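Local coordinates for amidase (Bacillus anthracis, PDB 5EWQ), which probably hydrolyses carboxylic acid amides to the acid and ammonia, as a member of the amidase signature family, at residues L276-I281 / R298-K303; T49-Q54 / T269-A274; I117-K122 / L219-E224; K303-D308 / I497-E502; V248-I253 / D287-K292. All blocks are in the same frame, centred on the assembly; numbering follows the deposited sequence.

Contact 1. Residues L276-I281 / R298-K303; sequences LFNAMI and RIDYTK
The side chains of N278 and Y301 leave their backbones in the same way. N278 has CG anti to its carbonyl carbon (chi1 -72°), and so does Y301 (chi1 -68°). In each case this sets CG beside the backbone N. Y301 N donates to N278 OD1 at 3.1 Å. The bond is almost straight, 177° at the hydrogen, and uses a lone pair in the carbonyl plane. The same oxygen sits at the edge of the tyrosine ring, 3.2 Å from Y301 CD2, with amide and ring nearly coplanar. On the other branch, N278 ND2 gives a weak bond to D300 OD1 at 3.2 Å. That oxygen also takes T302 N, which makes an Asx turn, and T302 OG1. Both reach it from one face of the carboxylate. The apolar half of the contact is built on the tyrosine ring. F277 CD2 lies over one face of it, 3.7 Å from Y301 CD2, with the two rings oblique. I281 CD1 meets the ring edge tip to tip, 3.7 Å from Y301 CE2. Y301 OH bonds to R247, and K492 of helix 491-503 touches the tyrosine side chain. The contact thus ties the end of helix 270-280 to the irregular chain that follows it. N278 OD1 also has an acceptor close by, I299 O at 3.3 Å. The turn of the amide therefore rests mainly on the straight bond from Y301 N, with the weak ND2 bond as minor support. Together they are consistent with this orientation of the amide.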
# COMPACT_ATOMS: atom_id res chain seq x y z
N LEU A 276 -11.48 -4.35 -2.23
CA LEU A 276 -11.02 -3.02 -2.60
C LEU A 276 -10.48 -3.00 -4.02
O LEU A 276 -10.62 -2.01 -4.74
CB LEU A 276 -9.95 -2.53 -1.62
CG LEU A 276 -9.37 -1.14 -1.86
CD1 LEU A 276 -10.45 -0.08 -1.76
CD2 LEU A 276 -8.25 -0.85 -0.87
N PHE A 277 -9.87 -4.11 -4.42
CA PHE A 277 -9.23 -4.22 -5.73
C PHE A 277 -10.25 -4.19 -6.87
O PHE A 277 -9.90 -3.94 -8.02
CB PHE A 277 -8.41 -5.51 -5.80
CG PHE A 277 -7.57 -5.63 -7.04
CD1 PHE A 277 -6.59 -4.69 -7.32
CD2 PHE A 277 -7.74 -6.70 -7.90
CE1 PHE A 277 -5.81 -4.80 -8.46
CE2 PHE A 277 -6.96 -6.82 -9.04
CZ PHE A 277 -5.99 -5.87 -9.32
N ASN A 278 -11.52 -4.42 -6.54
CA ASN A 278 -12.59 -4.41 -7.53
C ASN A 278 -12.87 -3.02 -8.08
O ASN A 278 -13.21 -2.87 -9.26
CB ASN A 278 -13.87 -4.99 -6.93
CG ASN A 278 -13.80 -6.49 -6.73
OD1 ASN A 278 -13.10 -7.20 -7.46
ND2 ASN A 278 -14.53 -6.99 -5.74
N ALA A 279 -12.72 -2.00 -7.24
CA ALA A 279 -13.05 -0.64 -7.63
C ALA A 279 -11.84 0.14 -8.14
O ALA A 279 -11.99 1.19 -8.76
CB ALA A 279 -13.69 0.10 -6.47
N MSE A 280 -10.64 -0.37 -7.86
CA MSE A 280 -9.42 0.31 -8.28
C MSE A 280 -9.14 0.07 -9.76
O MSE A 280 -8.71 0.97 -10.48
CB MSE A 280 -8.23 -0.15 -7.44
CG MSE A 280 -8.39 0.05 -5.95
SE MSE A 280 -6.71 -0.29 -5.03
CE MSE A 280 -5.80 -1.23 -6.47
N ILE A 281 -9.38 -1.16 -10.21
CA ILE A 281 -9.13 -1.53 -11.60
C ILE A 281 -10.09 -0.81 -12.54
O ILE A 281 -11.12 -0.28 -12.12
CB ILE A 281 -9.26 -3.05 -11.81
CG1 ILE A 281 -10.70 -3.50 -11.52
CG2 ILE A 281 -8.27 -3.79 -10.94
CD1 ILE A 281 -10.92 -4.99 -11.72
N ARG A 298 -14.23 -6.62 -16.41
CA ARG A 298 -14.13 -6.44 -14.97
C ARG A 298 -14.69 -7.65 -14.23
O ARG A 298 -15.76 -8.14 -14.56
CB ARG A 298 -14.86 -5.16 -14.54
N ILE A 299 -13.95 -8.12 -13.23
CA ILE A 299 -14.33 -9.32 -12.50
C ILE A 299 -14.50 -9.05 -11.01
O ILE A 299 -13.98 -8.08 -10.47
CB ILE A 299 -13.28 -10.44 -12.68
CG1 ILE A 299 -12.50 -10.25 -13.98
CG2 ILE A 299 -13.94 -11.81 -12.63
CD1 ILE A 299 -11.39 -11.26 -14.18
N ASP A 300 -15.25 -9.93 -10.34
CA ASP A 300 -15.38 -9.88 -8.89
C ASP A 300 -14.36 -10.84 -8.27
O ASP A 300 -14.53 -12.05 -8.32
CB ASP A 300 -16.81 -10.25 -8.46
CG ASP A 300 -17.12 -9.84 -7.03
OD1 ASP A 300 -16.17 -9.69 -6.23
OD2 ASP A 300 -18.31 -9.66 -6.71
N TYR A 301 -13.31 -10.27 -7.68
CA TYR A 301 -12.21 -11.07 -7.15
C TYR A 301 -12.50 -11.67 -5.78
O TYR A 301 -11.57 -12.04 -5.06
CB TYR A 301 -10.93 -10.23 -7.09
CG TYR A 301 -10.36 -9.85 -8.44
CD1 TYR A 301 -9.48 -10.70 -9.10
CD2 TYR A 301 -10.70 -8.65 -9.05
CE1 TYR A 301 -8.96 -10.36 -10.33
CE2 TYR A 301 -10.18 -8.31 -10.29
CZ TYR A 301 -9.31 -9.17 -10.92
OH TYR A 301 -8.79 -8.83 -12.15
N THR A 302 -13.77 -11.76 -5.41
CA THR A 302 -14.15 -12.28 -4.10
C THR A 302 -15.02 -13.53 -4.21
O THR A 302 -15.33 -14.16 -3.20
CB THR A 302 -14.90 -11.22 -3.27
OG1 THR A 302 -16.08 -10.81 -3.97
CG2 THR A 302 -14.01 -10.01 -3.02
N LYS A 303 -15.40 -13.89 -5.43
CA LYS A 303 -16.27 -15.04 -5.64
C LYS A 303 -15.47 -16.34 -5.72
O LYS A 303 -15.75 -17.29 -4.98
CB LYS A 303 -17.10 -14.86 -6.92
CG LYS A 303 -18.02 -13.65 -6.90
CD LYS A 303 -18.92 -13.62 -8.12
CE LYS A 303 -19.91 -14.77 -8.11
NZ LYS A 303 -20.83 -14.70 -6.94

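Contact 2. Residues T49-Q54 / T269-A274; sequences TVDELQ and TVKDAA
D272 of helix 270-274 reaches the first turn of helix 50-54 at V50. This is a helix-to-helix contact with the two short axes steeply inclined, at 79°. V50 N donates to D272 OD1 at 3.0 Å, with 162° at the hydrogen. The donor comes from above the carboxylate plane. V50 CG2 slides past the same group, 3.3 Å from D272 OD1. D272 OD2 lies 3.4 Å from T49 CB; the two side chains cross at about a right angle. T49 CG2 also touches T269 OG1. T49 is the N-cap of its helix, and its OG1 accepts a weak bond from E52 N. Through its bond to V50 N, the acid of D272 sits at the first turn of helix 50-58, where the helix dipole and the N-H group would probably stabilise its negative charge. Further out, L219 of strand 219-223 packs on both V50 and D272. K271 NZ bonds to T302 O. E502 OE2 accepts from V270 N at the start of the second helix. Beside this, the side chains of D51 and K271 cross at about a right angle. Their charged ends stay beyond salt-bridge range, and the closest pair is D51 OD2 with K271 CE, 3.2 Å apart.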
# COMPACT_ATOMS: atom_id res chain seq x y z
N THR A 49 -13.60 -8.38 9.40
CA THR A 49 -13.50 -8.19 7.96
C THR A 49 -14.62 -7.30 7.44
O THR A 49 -15.53 -6.94 8.19
CB THR A 49 -13.54 -9.54 7.21
OG1 THR A 49 -14.84 -10.12 7.34
CG2 THR A 49 -12.50 -10.50 7.78
N VAL A 50 -14.54 -6.94 6.16
CA VAL A 50 -15.54 -6.08 5.54
C VAL A 50 -16.91 -6.75 5.53
O VAL A 50 -17.92 -6.12 5.84
CB VAL A 50 -15.14 -5.70 4.11
CG1 VAL A 50 -16.24 -4.89 3.44
CG2 VAL A 50 -13.83 -4.93 4.11
N ASP A 51 -16.94 -8.03 5.17
CA ASP A 51 -18.18 -8.80 5.13
C ASP A 51 -18.86 -8.86 6.50
O ASP A 51 -20.08 -8.84 6.60
CB ASP A 51 -17.92 -10.21 4.62
CG ASP A 51 -17.58 -10.25 3.14
OD1 ASP A 51 -18.29 -9.58 2.35
OD2 ASP A 51 -16.61 -10.93 2.76
N GLU A 52 -18.05 -8.92 7.55
CA GLU A 52 -18.57 -8.97 8.91
C GLU A 52 -19.10 -7.61 9.35
O GLU A 52 -20.05 -7.52 10.12
CB GLU A 52 -17.49 -9.45 9.88
CG GLU A 52 -17.00 -10.86 9.62
CD GLU A 52 -15.89 -11.29 10.56
OE1 GLU A 52 -15.63 -10.55 11.54
OE2 GLU A 52 -15.28 -12.35 10.32
N LEU A 53 -18.48 -6.55 8.84
CA LEU A 53 -18.92 -5.19 9.15
C LEU A 53 -20.26 -4.89 8.51
O LEU A 53 -21.08 -4.15 9.06
CB LEU A 53 -17.88 -4.17 8.69
CG LEU A 53 -16.55 -4.14 9.45
CD1 LEU A 53 -15.60 -3.12 8.83
CD2 LEU A 53 -16.79 -3.83 10.92
N GLN A 54 -20.50 -5.47 7.33
CA GLN A 54 -21.76 -5.29 6.63
C GLN A 54 -22.88 -6.03 7.33
O GLN A 54 -24.05 -5.65 7.24
CB GLN A 54 -21.64 -5.76 5.17
CG GLN A 54 -20.56 -5.04 4.36
CD GLN A 54 -20.96 -3.64 3.93
OE1 GLN A 54 -21.99 -3.12 4.35
NE2 GLN A 54 -20.15 -3.03 3.08
N THR A 269 -6.90 -8.85 5.52
CA THR A 269 -7.35 -10.10 4.92
C THR A 269 -7.25 -10.06 3.40
O THR A 269 -7.50 -9.02 2.78
CB THR A 269 -8.80 -10.40 5.34
OG1 THR A 269 -8.94 -10.22 6.75
CG2 THR A 269 -9.19 -11.83 4.97
N VAL A 270 -6.87 -11.19 2.81
CA VAL A 270 -6.79 -11.32 1.36
C VAL A 270 -8.16 -11.06 0.72
O VAL A 270 -8.26 -10.49 -0.36
CB VAL A 270 -6.29 -12.72 0.95
CG1 VAL A 270 -6.14 -12.82 -0.56
CG2 VAL A 270 -4.96 -13.02 1.64
N LYS A 271 -9.21 -11.49 1.42
CA LYS A 271 -10.58 -11.27 0.99
C LYS A 271 -10.89 -9.78 0.86
O LYS A 271 -11.35 -9.31 -0.18
CB LYS A 271 -11.55 -11.91 1.98
CG LYS A 271 -13.03 -11.71 1.66
CD LYS A 271 -13.53 -12.72 0.65
CE LYS A 271 -15.03 -12.92 0.77
NZ LYS A 271 -15.51 -14.05 -0.08
N ASP A 272 -10.62 -9.03 1.93
CA ASP A 272 -10.89 -7.60 1.97
C ASP A 272 -10.04 -6.84 0.96
O ASP A 272 -10.47 -5.82 0.42
CB ASP A 272 -10.64 -7.06 3.38
CG ASP A 272 -11.56 -7.67 4.42
OD1 ASP A 272 -12.70 -8.05 4.05
OD2 ASP A 272 -11.15 -7.79 5.59
N ALA A 273 -8.84 -7.34 0.69
CA ALA A 273 -7.95 -6.73 -0.29
C ALA A 273 -8.54 -6.84 -1.69
O ALA A 273 -8.49 -5.89 -2.48
CB ALA A 273 -6.58 -7.37 -0.24
N ALA A 274 -9.11 -8.00 -2.00
CA ALA A 274 -9.72 -8.24 -3.30
C ALA A 274 -11.00 -7.41 -3.45
O ALA A 274 -11.36 -7.02 -4.56
CB ALA A 274 -10.03 -9.71 -3.48

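Contact 3. Residues I117-K122 / L219-E224; sequences IPVVVK and LAVGTE
K122 reaches across to T223 in a parallel strand pair of the central mixed sheet, and the two side chains cross at about a right angle. Its CB lies 3.5 Å from V221 O. CG stands anti to the backbone N (chi1 -162°), and the chain beyond it is extended. CD then passes 3.3 Å from T223 OG1, and CE stays beside the same oxygen. At the tip, K122 NZ bonds to T223 OG1 at 2.9 Å and makes a weak bond to T223 O at 3.4 Å. NZ also bonds to S204 OG and S205 OG, and T223 OG1 accepts from N124 ND2. The strand axes run 15° apart. V221 N donates to V120 O at 2.9 Å. V120 N gives a weak bond to L219 O. V119, V121, L219 and V221 point to one face of the sheet. There V221 CG2 touches V121 CG1 at 3.9 Å and V119 CG1 at 4.0 Å, and L276 of helix 270-280 packs on L219 and V221. V120 and A220 point to the other face, and helix 206-213 covers A220. A lysine bonded to a serine of a glycine- and serine-rich segment is consistent with the Ser-cisSer-Lys catalytic triad of amidase signature enzymes. In that reading, T223 is a second-shell group: its OG1, with a weak contribution from the carbonyl, would help to position the amine beside S204 and S205.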
# COMPACT_ATOMS: atom_id res chain seq x y z
N ILE A 117 -17.90 1.95 3.28
CA ILE A 117 -16.61 1.58 3.85
C ILE A 117 -15.58 2.70 3.71
O ILE A 117 -15.28 3.14 2.60
CB ILE A 117 -16.05 0.31 3.18
CG1 ILE A 117 -17.02 -0.86 3.36
CG2 ILE A 117 -14.68 -0.04 3.76
CD1 ILE A 117 -17.28 -1.22 4.80
N PRO A 118 -15.05 3.17 4.85
CA PRO A 118 -13.99 4.18 4.85
C PRO A 118 -12.67 3.62 4.32
O PRO A 118 -12.27 2.52 4.70
CB PRO A 118 -13.87 4.57 6.32
CG PRO A 118 -14.35 3.37 7.06
CD PRO A 118 -15.44 2.78 6.21
N VAL A 119 -12.01 4.37 3.43
CA VAL A 119 -10.74 3.93 2.86
C VAL A 119 -9.67 5.00 3.06
O VAL A 119 -9.93 6.19 2.88
CB VAL A 119 -10.88 3.62 1.35
CG1 VAL A 119 -9.57 3.07 0.80
CG2 VAL A 119 -12.01 2.65 1.11
N VAL A 120 -8.47 4.57 3.44
CA VAL A 120 -7.35 5.49 3.61
C VAL A 120 -6.36 5.34 2.47
O VAL A 120 -5.75 4.29 2.30
CB VAL A 120 -6.62 5.27 4.95
CG1 VAL A 120 -5.34 6.08 4.99
CG2 VAL A 120 -7.52 5.63 6.12
N VAL A 121 -6.21 6.40 1.67
CA VAL A 121 -5.29 6.38 0.55
C VAL A 121 -3.93 6.97 0.94
O VAL A 121 -3.83 7.74 1.89
CB VAL A 121 -5.85 7.15 -0.66
CG1 VAL A 121 -7.15 6.51 -1.13
CG2 VAL A 121 -6.07 8.61 -0.31
N LYS A 122 -2.89 6.60 0.20
CA LYS A 122 -1.55 7.08 0.47
C LYS A 122 -1.47 8.59 0.26
O LYS A 122 -2.27 9.16 -0.48
CB LYS A 122 -0.54 6.35 -0.43
CG LYS A 122 0.91 6.44 0.02
CD LYS A 122 1.79 5.56 -0.84
CE LYS A 122 3.23 5.56 -0.35
NZ LYS A 122 4.09 4.64 -1.15
N LEU A 219 -9.79 -0.77 5.01
CA LEU A 219 -9.00 -0.93 3.80
C LEU A 219 -8.07 0.26 3.59
O LEU A 219 -8.27 1.33 4.18
CB LEU A 219 -9.92 -1.08 2.59
CG LEU A 219 -10.94 -2.22 2.68
CD1 LEU A 219 -11.89 -2.19 1.50
CD2 LEU A 219 -10.22 -3.55 2.76
N ALA A 220 -7.05 0.08 2.76
CA ALA A 220 -6.09 1.14 2.48
C ALA A 220 -5.49 1.02 1.09
O ALA A 220 -5.41 -0.08 0.53
CB ALA A 220 -4.99 1.14 3.53
N VAL A 221 -5.08 2.15 0.53
CA VAL A 221 -4.47 2.18 -0.79
C VAL A 221 -3.00 2.57 -0.71
O VAL A 221 -2.65 3.59 -0.11
CB VAL A 221 -5.20 3.16 -1.73
CG1 VAL A 221 -4.50 3.21 -3.09
CG2 VAL A 221 -6.65 2.75 -1.89
N GLY A 222 -2.14 1.76 -1.31
CA GLY A 222 -0.71 2.05 -1.34
C GLY A 222 -0.18 2.10 -2.76
O GLY A 222 -0.85 1.68 -3.70
N THR A 223 1.03 2.62 -2.91
CA THR A 223 1.69 2.67 -4.21
C THR A 223 3.02 1.94 -4.15
O THR A 223 3.65 1.88 -3.10
CB THR A 223 1.92 4.12 -4.68
OG1 THR A 223 2.89 4.75 -3.84
CG2 THR A 223 0.63 4.91 -4.65
N GLU A 224 3.45 1.38 -5.28
CA GLU A 224 4.72 0.67 -5.33
C GLU A 224 5.49 0.91 -6.62
O GLU A 224 4.97 0.74 -7.72
CB GLU A 224 4.49 -0.84 -5.16
CG GLU A 224 5.75 -1.66 -5.41
CD GLU A 224 5.56 -3.14 -5.13
OE1 GLU A 224 4.60 -3.50 -4.42
OE2 GLU A 224 6.37 -3.94 -5.64

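Contact 4. Residues K303-D308 / I497-E502; sequences KDLSID and IGYAYE
Y499 of helix 491-503 lays its ring against L305, and this pair carries most of the contact. Y499 CG is anti to the backbone N (chi1 -179°), which starts the ring outward from the helix toward the loop. L305 CB lies over one face of the ring in a CH-pi contact, 4.3 Å from the Y499 ring centroid and 20° off the normal. L305 CG packs closer to the helix, 3.9 Å from Y499 CB. L305 CD2 continues the contact onto Y499 CD1. The edge of the ring faces the loop backbone: S306 O lies near its plane, 3.6 Å from Y499 CD2. I307 adds its CG2, 4.1 Å from Y499 CE2, in an oblique approach. A500 takes the next position along the helix. Its methyl touches two carbonyls, with A500 CB 3.7 Å from I307 O and 3.8 Å from S306 O. The loop passes close here, with the CA atoms of I307 and A500 4.5 Å apart. No hydrogen bond joins the two segments. The loop is tied to the same helix one turn earlier, where S306 N donates to N496 OD1. Within the loop, S306 OG accepts from D308 N at 3.3 Å. The contact is surface packing of a loop on a helix: an inverse gamma turn at D304 leads into an ST turn at S306, and both lie on the way from helix 270-280 to strand 314-317.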
# COMPACT_ATOMS: atom_id res chain seq x y z
N LYS A 303 -15.40 -13.89 -5.43
CA LYS A 303 -16.27 -15.04 -5.64
C LYS A 303 -15.47 -16.34 -5.72
O LYS A 303 -15.75 -17.29 -4.98
CB LYS A 303 -17.10 -14.86 -6.92
CG LYS A 303 -18.02 -13.65 -6.90
CD LYS A 303 -18.92 -13.62 -8.12
CE LYS A 303 -19.91 -14.77 -8.11
NZ LYS A 303 -20.83 -14.70 -6.94
N ASP A 304 -14.49 -16.38 -6.61
CA ASP A 304 -13.69 -17.59 -6.82
C ASP A 304 -12.55 -17.70 -5.82
O ASP A 304 -11.40 -17.93 -6.19
CB ASP A 304 -13.14 -17.62 -8.25
CG ASP A 304 -14.23 -17.66 -9.29
OD1 ASP A 304 -15.32 -17.08 -9.05
OD2 ASP A 304 -14.01 -18.26 -10.37
N LEU A 305 -12.87 -17.53 -4.54
CA LEU A 305 -11.88 -17.65 -3.47
C LEU A 305 -12.20 -18.81 -2.55
O LEU A 305 -13.03 -18.69 -1.65
CB LEU A 305 -11.80 -16.34 -2.67
CG LEU A 305 -10.66 -15.38 -3.02
CD1 LEU A 305 -10.63 -15.09 -4.52
CD2 LEU A 305 -10.81 -14.08 -2.24
N SER A 306 -11.55 -19.95 -2.78
CA SER A 306 -11.81 -21.15 -2.00
C SER A 306 -10.63 -21.49 -1.09
O SER A 306 -9.49 -21.10 -1.36
CB SER A 306 -12.11 -22.34 -2.93
OG SER A 306 -12.34 -23.52 -2.18
N ILE A 307 -10.91 -22.21 -0.01
CA ILE A 307 -9.88 -22.62 0.93
C ILE A 307 -9.01 -23.73 0.35
O ILE A 307 -7.91 -24.00 0.83
CB ILE A 307 -10.48 -23.09 2.27
CG1 ILE A 307 -11.39 -24.30 2.05
CG2 ILE A 307 -11.25 -21.96 2.94
CD1 ILE A 307 -12.03 -24.82 3.32
N ASP A 308 -9.53 -24.37 -0.70
CA ASP A 308 -8.78 -25.41 -1.40
C ASP A 308 -8.18 -24.84 -2.68
O ASP A 308 -8.03 -25.55 -3.68
CB ASP A 308 -9.69 -26.60 -1.72
N ILE A 497 -4.90 -18.18 -4.66
CA ILE A 497 -3.75 -18.82 -4.04
C ILE A 497 -3.46 -18.20 -2.68
O ILE A 497 -3.23 -18.91 -1.70
CB ILE A 497 -2.49 -18.70 -4.94
CG1 ILE A 497 -2.59 -19.67 -6.12
CG2 ILE A 497 -1.22 -18.97 -4.14
CD1 ILE A 497 -1.41 -19.61 -7.06
N GLY A 498 -3.50 -16.87 -2.62
CA GLY A 498 -3.24 -16.15 -1.38
C GLY A 498 -4.27 -16.42 -0.30
O GLY A 498 -3.93 -16.54 0.88
N TYR A 499 -5.54 -16.52 -0.71
CA TYR A 499 -6.63 -16.77 0.23
C TYR A 499 -6.51 -18.16 0.84
O TYR A 499 -6.79 -18.36 2.03
CB TYR A 499 -7.98 -16.61 -0.46
CG TYR A 499 -9.17 -16.83 0.45
CD1 TYR A 499 -9.64 -15.81 1.27
CD2 TYR A 499 -9.83 -18.05 0.47
CE1 TYR A 499 -10.72 -16.01 2.10
CE2 TYR A 499 -10.92 -18.26 1.30
CZ TYR A 499 -11.36 -17.23 2.11
OH TYR A 499 -12.44 -17.43 2.94
N ALA A 500 -6.11 -19.13 0.02
CA ALA A 500 -5.98 -20.51 0.47
C ALA A 500 -4.82 -20.66 1.45
O ALA A 500 -4.91 -21.41 2.42
CB ALA A 500 -5.80 -21.44 -0.71
N TYR A 501 -3.73 -19.95 1.19
CA TYR A 501 -2.58 -19.97 2.09
C TYR A 501 -2.89 -19.24 3.39
O TYR A 501 -2.40 -19.62 4.45
CB TYR A 501 -1.35 -19.35 1.42
CG TYR A 501 -0.22 -19.06 2.38
CD1 TYR A 501 0.56 -20.09 2.90
CD2 TYR A 501 0.07 -17.76 2.77
CE1 TYR A 501 1.59 -19.84 3.78
CE2 TYR A 501 1.10 -17.50 3.66
CZ TYR A 501 1.86 -18.54 4.15
OH TYR A 501 2.89 -18.28 5.03
N GLU A 502 -3.69 -18.19 3.29
CA GLU A 502 -4.06 -17.39 4.45
C GLU A 502 -4.91 -18.18 5.44
O GLU A 502 -4.65 -18.18 6.64
CB GLU A 502 -4.80 -16.13 4.01
CG GLU A 502 -5.25 -15.25 5.16
CD GLU A 502 -6.20 -14.16 4.72
OE1 GLU A 502 -7.15 -14.46 3.96
OE2 GLU A 502 -6.00 -12.99 5.13

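Contact 5. Residues V248-I253 / D287-K292; sequences VSRTGI and DVMTEK
D287 OD2 is gripped by two nitrogens of R250. R250 NE donates to it at 2.7 Å, and R250 N adds a weak bond at 3.4 Å. The second oxygen, D287 OD1, takes R250 NH2 at 2.9 Å with 164° at the hydrogen. The guanidinium meets the acid side-on, one nitrogen to each oxygen, and both oxygens are used on the syn side. The two planes are 27° apart. The arginine chain bends at chi2 (85°) and chi3, and chi3 places NE at D287 OD2. CG of M289, a selenomethionine, lies over one face of the guanidinium; M289 CB is nearest, 3.5 Å from R250 NH2, and the side-chain end leads away. The remaining nitrogen, R250 NH1, bonds to the carbonyls of E258 and D261. The paired guanidinium would probably keep D287 ionised. Beside the salt bridge, T290 CG2 packs 3.8 Å from S249 CA. T290 N and T290 OG1 both donate to D287 O, closing the turn over 3-10 segment 288-289. S249 OG and T251 OG1 share D284 as a partner. What results is a side-on bidentate salt bridge between two loops, next to an ST turn at S249 that runs into a type II beta turn from R250 to I253.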
# COMPACT_ATOMS: atom_id res chain seq x y z
N VAL A 248 -4.29 -1.04 -12.98
CA VAL A 248 -4.78 0.09 -12.20
C VAL A 248 -4.20 1.41 -12.72
O VAL A 248 -3.00 1.52 -12.94
CB VAL A 248 -4.44 -0.07 -10.71
CG1 VAL A 248 -4.91 1.14 -9.92
CG2 VAL A 248 -5.07 -1.34 -10.16
N SER A 249 -5.07 2.40 -12.90
CA SER A 249 -4.65 3.71 -13.38
C SER A 249 -3.82 4.47 -12.34
O SER A 249 -4.09 4.38 -11.14
CB SER A 249 -5.86 4.55 -13.79
OG SER A 249 -5.48 5.85 -14.18
N ARG A 250 -2.82 5.21 -12.81
CA ARG A 250 -1.96 5.99 -11.93
C ARG A 250 -2.33 7.47 -11.95
O ARG A 250 -1.68 8.29 -11.30
CB ARG A 250 -0.49 5.82 -12.31
CG ARG A 250 0.11 4.45 -12.00
CD ARG A 250 -0.16 3.44 -13.11
NE ARG A 250 0.21 3.97 -14.42
CZ ARG A 250 1.45 3.97 -14.90
NH1 ARG A 250 2.45 3.49 -14.18
NH2 ARG A 250 1.68 4.47 -16.11
N THR A 251 -3.37 7.80 -12.71
CA THR A 251 -3.81 9.19 -12.85
C THR A 251 -4.29 9.76 -11.52
O THR A 251 -5.16 9.19 -10.86
CB THR A 251 -4.94 9.32 -13.89
OG1 THR A 251 -4.47 8.85 -15.16
CG2 THR A 251 -5.38 10.77 -14.02
N GLY A 252 -3.72 10.89 -11.13
CA GLY A 252 -4.07 11.53 -9.87
C GLY A 252 -3.18 11.06 -8.74
O GLY A 252 -3.56 11.14 -7.57
N ILE A 253 -2.00 10.57 -9.09
CA ILE A 253 -1.03 10.12 -8.09
C ILE A 253 0.34 10.71 -8.38
O ILE A 253 0.86 10.59 -9.49
CB ILE A 253 -0.92 8.58 -8.06
CG1 ILE A 253 -2.29 7.94 -7.82
CG2 ILE A 253 0.08 8.14 -7.00
CD1 ILE A 253 -2.27 6.42 -7.85
N ASP A 287 -4.12 7.59 -18.60
CA ASP A 287 -2.99 6.70 -18.40
C ASP A 287 -2.92 5.67 -19.52
O ASP A 287 -3.66 4.69 -19.52
CB ASP A 287 -3.09 6.00 -17.04
CG ASP A 287 -1.87 5.16 -16.72
OD1 ASP A 287 -0.79 5.45 -17.26
OD2 ASP A 287 -2.00 4.21 -15.91
N VAL A 288 -2.03 5.91 -20.48
CA VAL A 288 -1.92 5.07 -21.67
C VAL A 288 -1.48 3.64 -21.36
O VAL A 288 -1.56 2.76 -22.22
CB VAL A 288 -0.94 5.68 -22.69
N MSE A 289 -1.01 3.42 -20.14
CA MSE A 289 -0.54 2.10 -19.74
C MSE A 289 -1.71 1.14 -19.51
O MSE A 289 -1.55 -0.07 -19.59
CB MSE A 289 0.31 2.20 -18.47
CG MSE A 289 1.36 1.11 -18.34
SE MSE A 289 2.68 1.21 -19.77
CE MSE A 289 3.85 -0.25 -19.21
N THR A 290 -2.88 1.71 -19.24
CA THR A 290 -4.07 0.91 -18.97
C THR A 290 -4.80 0.50 -20.24
O THR A 290 -5.96 0.08 -20.19
CB THR A 290 -5.06 1.66 -18.05
OG1 THR A 290 -5.53 2.83 -18.72
CG2 THR A 290 -4.38 2.05 -16.75
N GLU A 291 -4.13 0.63 -21.38
CA GLU A 291 -4.69 0.18 -22.65
C GLU A 291 -4.21 -1.23 -22.97
O GLU A 291 -4.43 -1.74 -24.07
CB GLU A 291 -4.33 1.15 -23.78
CG GLU A 291 -4.99 2.51 -23.65
CD GLU A 291 -4.76 3.38 -24.87
OE1 GLU A 291 -5.28 4.52 -24.89
OE2 GLU A 291 -4.08 2.93 -25.81
N LYS A 292 -3.55 -1.86 -22.01
CA LYS A 292 -3.11 -3.24 -22.14
C LYS A 292 -4.15 -4.18 -21.52
O LYS A 292 -3.98 -5.40 -21.53
CB LYS A 292 -1.75 -3.45 -21.49
CG LYS A 292 -0.62 -2.67 -22.14
CD LYS A 292 0.72 -3.00 -21.50
CE LYS A 292 1.87 -2.30 -22.21
NZ LYS A 292 3.19 -2.65 -21.62

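Overall arrangement
Helix 270-280 connects most of the set. Its start serves contact 2 and its end serves contact 1, with centres 12 Å apart and a probable hydrogen bond from K271 NZ to T302 O between them. L276 of the same helix packs on the strands of contact 3. Contact 4 continues the loop of contact 1 through K303 and meets contact 2 in a probable hydrogen bond from V270 N to E502. Contact 5 touches contact 1 through V248, which packs on F277, M280 and I281. It touches contact 3 through I253 on T223. Contact 3 holds the probable active-site lysine. The centre of contact 5 is 17 Å from that of contact 3, and that of contact 4 is 22 Å away.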